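Local coordinates for N-acetylcysteine deacetylase (Bacillus subtilis, PDB 1YSJ), which probably removes the acetyl group from N-acetylcysteine to give cysteine and acetate, using two divalent metal ions per subunit, at residues 29-32 and 33-37. The protein carries 1 engineered substitution. Numbering follows the deposited sequence.
Sequences AFHT and RLINM
I35 lays its CD1 methyl over one face of the H31 imidazole, 3.6 Å from the ring centroid and 20° off the normal, a CH-pi contact. Followed outward, I35 CB lies 3.7 Å from H31 O, I35 CG1 reaches ring atom CE1, and I35 CD1 ends 3.4 Å from H31 NE2, toward the ring rim. The imidazole can meet it because H31 CG is anti to the backbone N (chi1 -175°), which swings the ring along the helix toward I35. Replacing H31 by an alanine would probably leave the I35 methyl without its aromatic partner and weaken the packing on L385, which both side chains touch. One residue back, the same spacing recurs: L34 CG sits over a face of the F30 ring, with L34 CD1 3.7 Å from F30 CE2. Beneath these pairs, I35 N donates to H31 O at 2.9 Å and 162°, and L34 N to F30 O at 3.1 Å. H31 and I35 face helix 384-402, whereas F30 packs on M136 and L137 of helix 124-139; R33 extends to a salt bridge with E65. Such i to i+4 pairing marks an alpha-helix, here helix 28-43 on the outside of the metal-binding domain of an M20 peptidase.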
ATOM      1  N   ALA A  29     -35.005  38.180 -24.859  1.00 52.74           N
ATOM      2  CA  ALA A  29     -34.327  39.034 -23.886  1.00 50.82           C
ATOM      3  C   ALA A  29     -34.091  38.314 -22.558  1.00 49.33           C
ATOM      4  O   ALA A  29     -33.019  38.442 -21.962  1.00 48.79           O
ATOM      5  CB  ALA A  29     -35.109  40.321 -23.667  1.00 50.63           C
ATOM      6  N   PHE A  30     -35.092  37.559 -22.108  1.00 48.04           N
ATOM      7  CA  PHE A  30     -34.991  36.784 -20.872  1.00 47.00           C
ATOM      8  C   PHE A  30     -34.037  35.602 -21.020  1.00 46.59           C
ATOM      9  O   PHE A  30     -33.300  35.290 -20.088  1.00 45.40           O
ATOM     10  CB  PHE A  30     -36.367  36.305 -20.397  1.00 46.73           C
ATOM     11  CG  PHE A  30     -36.332  35.546 -19.095  1.00 46.88           C
ATOM     12  CD1 PHE A  30     -36.130  36.212 -17.890  1.00 49.55           C
ATOM     13  CD2 PHE A  30     -36.500  34.161 -19.075  1.00 50.01           C
ATOM     14  CE1 PHE A  30     -36.094  35.512 -16.679  1.00 50.69           C
ATOM     15  CE2 PHE A  30     -36.463  33.450 -17.867  1.00 50.51           C
ATOM     16  CZ  PHE A  30     -36.260  34.128 -16.668  1.00 48.00           C
ATOM     17  N   HIS A  31     -34.053  34.959 -22.186  1.00 46.70           N
ATOM     18  CA  HIS A  31     -33.175  33.816 -22.451  1.00 48.01           C
ATOM     19  C   HIS A  31     -31.698  34.221 -22.487  1.00 47.47           C
ATOM     20  O   HIS A  31     -30.868  33.586 -21.835  1.00 45.81           O
ATOM     21  CB  HIS A  31     -33.588  33.081 -23.733  1.00 48.31           C
ATOM     22  CG  HIS A  31     -32.801  31.832 -23.999  1.00 53.04           C
ATOM     23  ND1 HIS A  31     -32.401  30.972 -22.996  1.00 59.06           N
ATOM     24  CD2 HIS A  31     -32.357  31.288 -25.158  1.00 54.99           C
ATOM     25  CE1 HIS A  31     -31.734  29.960 -23.524  1.00 57.58           C
ATOM     26  NE2 HIS A  31     -31.693  30.128 -24.834  1.00 58.11           N
ATOM     27  N   THR A  32     -31.389  35.279 -23.240  1.00 47.70           N
ATOM     28  CA  THR A  32     -30.040  35.864 -23.296  1.00 47.98           C
ATOM     29  C   THR A  32     -29.538  36.246 -21.898  1.00 48.53           C
ATOM     30  O   THR A  32     -28.357  36.081 -21.584  1.00 49.56           O
ATOM     31  CB  THR A  32     -30.007  37.097 -24.233  1.00 47.65           C
ATOM     32  OG1 THR A  32     -30.354  36.691 -25.563  1.00 48.67           O
ATOM     33  CG2 THR A  32     -28.625  37.746 -24.259  1.00 45.59           C
ATOM     34  N   ARG A  33     -30.451  36.743 -21.067  1.00 48.54           N
ATOM     35  CA  ARG A  33     -30.156  37.084 -19.679  1.00 48.90           C
ATOM     36  C   ARG A  33     -29.776  35.845 -18.861  1.00 47.42           C
ATOM     37  O   ARG A  33     -28.937  35.924 -17.961  1.00 47.52           O
ATOM     38  CB  ARG A  33     -31.359  37.796 -19.055  1.00 50.20           C
ATOM     39  CG  ARG A  33     -31.122  38.350 -17.663  1.00 53.59           C
ATOM     40  CD  ARG A  33     -32.379  38.997 -17.116  1.00 56.08           C
ATOM     41  NE  ARG A  33     -32.114  39.673 -15.851  1.00 58.67           N
ATOM     42  CZ  ARG A  33     -32.990  40.430 -15.200  1.00 59.07           C
ATOM     43  NH1 ARG A  33     -34.209  40.619 -15.690  1.00 59.96           N
ATOM     44  NH2 ARG A  33     -32.641  41.002 -14.057  1.00 60.67           N
ATOM     45  N   LEU A  34     -30.395  34.708 -19.179  1.00 45.92           N
ATOM     46  CA  LEU A  34     -30.059  33.433 -18.540  1.00 45.98           C
ATOM     47  C   LEU A  34     -28.713  32.902 -19.031  1.00 45.96           C
ATOM     48  O   LEU A  34     -27.905  32.417 -18.241  1.00 45.94           O
ATOM     49  CB  LEU A  34     -31.148  32.388 -18.804  1.00 46.20           C
ATOM     50  CG  LEU A  34     -32.546  32.581 -18.209  1.00 47.90           C
ATOM     51  CD1 LEU A  34     -33.449  31.441 -18.644  1.00 44.48           C
ATOM     52  CD2 LEU A  34     -32.480  32.651 -16.695  1.00 49.25           C
ATOM     53  N   ILE A  35     -28.494  32.992 -20.342  1.00 46.00           N
ATOM     54  CA  ILE A  35     -27.244  32.574 -20.970  1.00 46.40           C
ATOM     55  C   ILE A  35     -26.064  33.375 -20.408  1.00 47.33           C
ATOM     56  O   ILE A  35     -25.048  32.795 -20.010  1.00 48.00           O
ATOM     57  CB  ILE A  35     -27.331  32.673 -22.523  1.00 45.68           C
ATOM     58  CG1 ILE A  35     -28.154  31.508 -23.082  1.00 42.80           C
ATOM     59  CG2 ILE A  35     -25.944  32.686 -23.161  1.00 46.87           C
ATOM     60  CD1 ILE A  35     -28.681  31.727 -24.492  1.00 43.03           C
ATOM     61  N   ASN A  36     -26.216  34.696 -20.349  1.00 46.26           N
ATOM     62  CA  ASN A  36     -25.164  35.566 -19.829  1.00 46.41           C
ATOM     63  C   ASN A  36     -24.787  35.306 -18.374  1.00 45.57           C
ATOM     64  O   ASN A  36     -23.618  35.421 -18.013  1.00 46.44           O
ATOM     65  CB  ASN A  36     -25.504  37.043 -20.064  1.00 46.35           C
ATOM     66  CG  ASN A  36     -25.232  37.483 -21.497  1.00 48.87           C
ATOM     67  OD1 ASN A  36     -25.728  38.517 -21.946  1.00 53.10           O
ATOM     68  ND2 ASN A  36     -24.437  36.695 -22.222  1.00 44.60           N
HETATM   69  N   MSE A  37     -25.768  34.950 -17.548  1.00 45.41           N
HETATM   70  CA  MSE A  37     -25.501  34.574 -16.157  1.00 47.70           C
HETATM   71  C   MSE A  37     -24.765  33.240 -16.068  1.00 45.04           C
HETATM   72  O   MSE A  37     -23.797  33.113 -15.321  1.00 44.03           O
HETATM   73  CB  MSE A  37     -26.790  34.531 -15.336  1.00 47.01           C
HETATM   74  CG  MSE A  37     -27.350  35.912 -15.005  1.00 50.98           C
HETATM   75 SE   MSE A  37     -28.875  35.841 -13.788  1.00 56.74          SE
HETATM   76  CE  MSE A  37     -30.160  34.938 -14.938  1.00 55.48           C
TER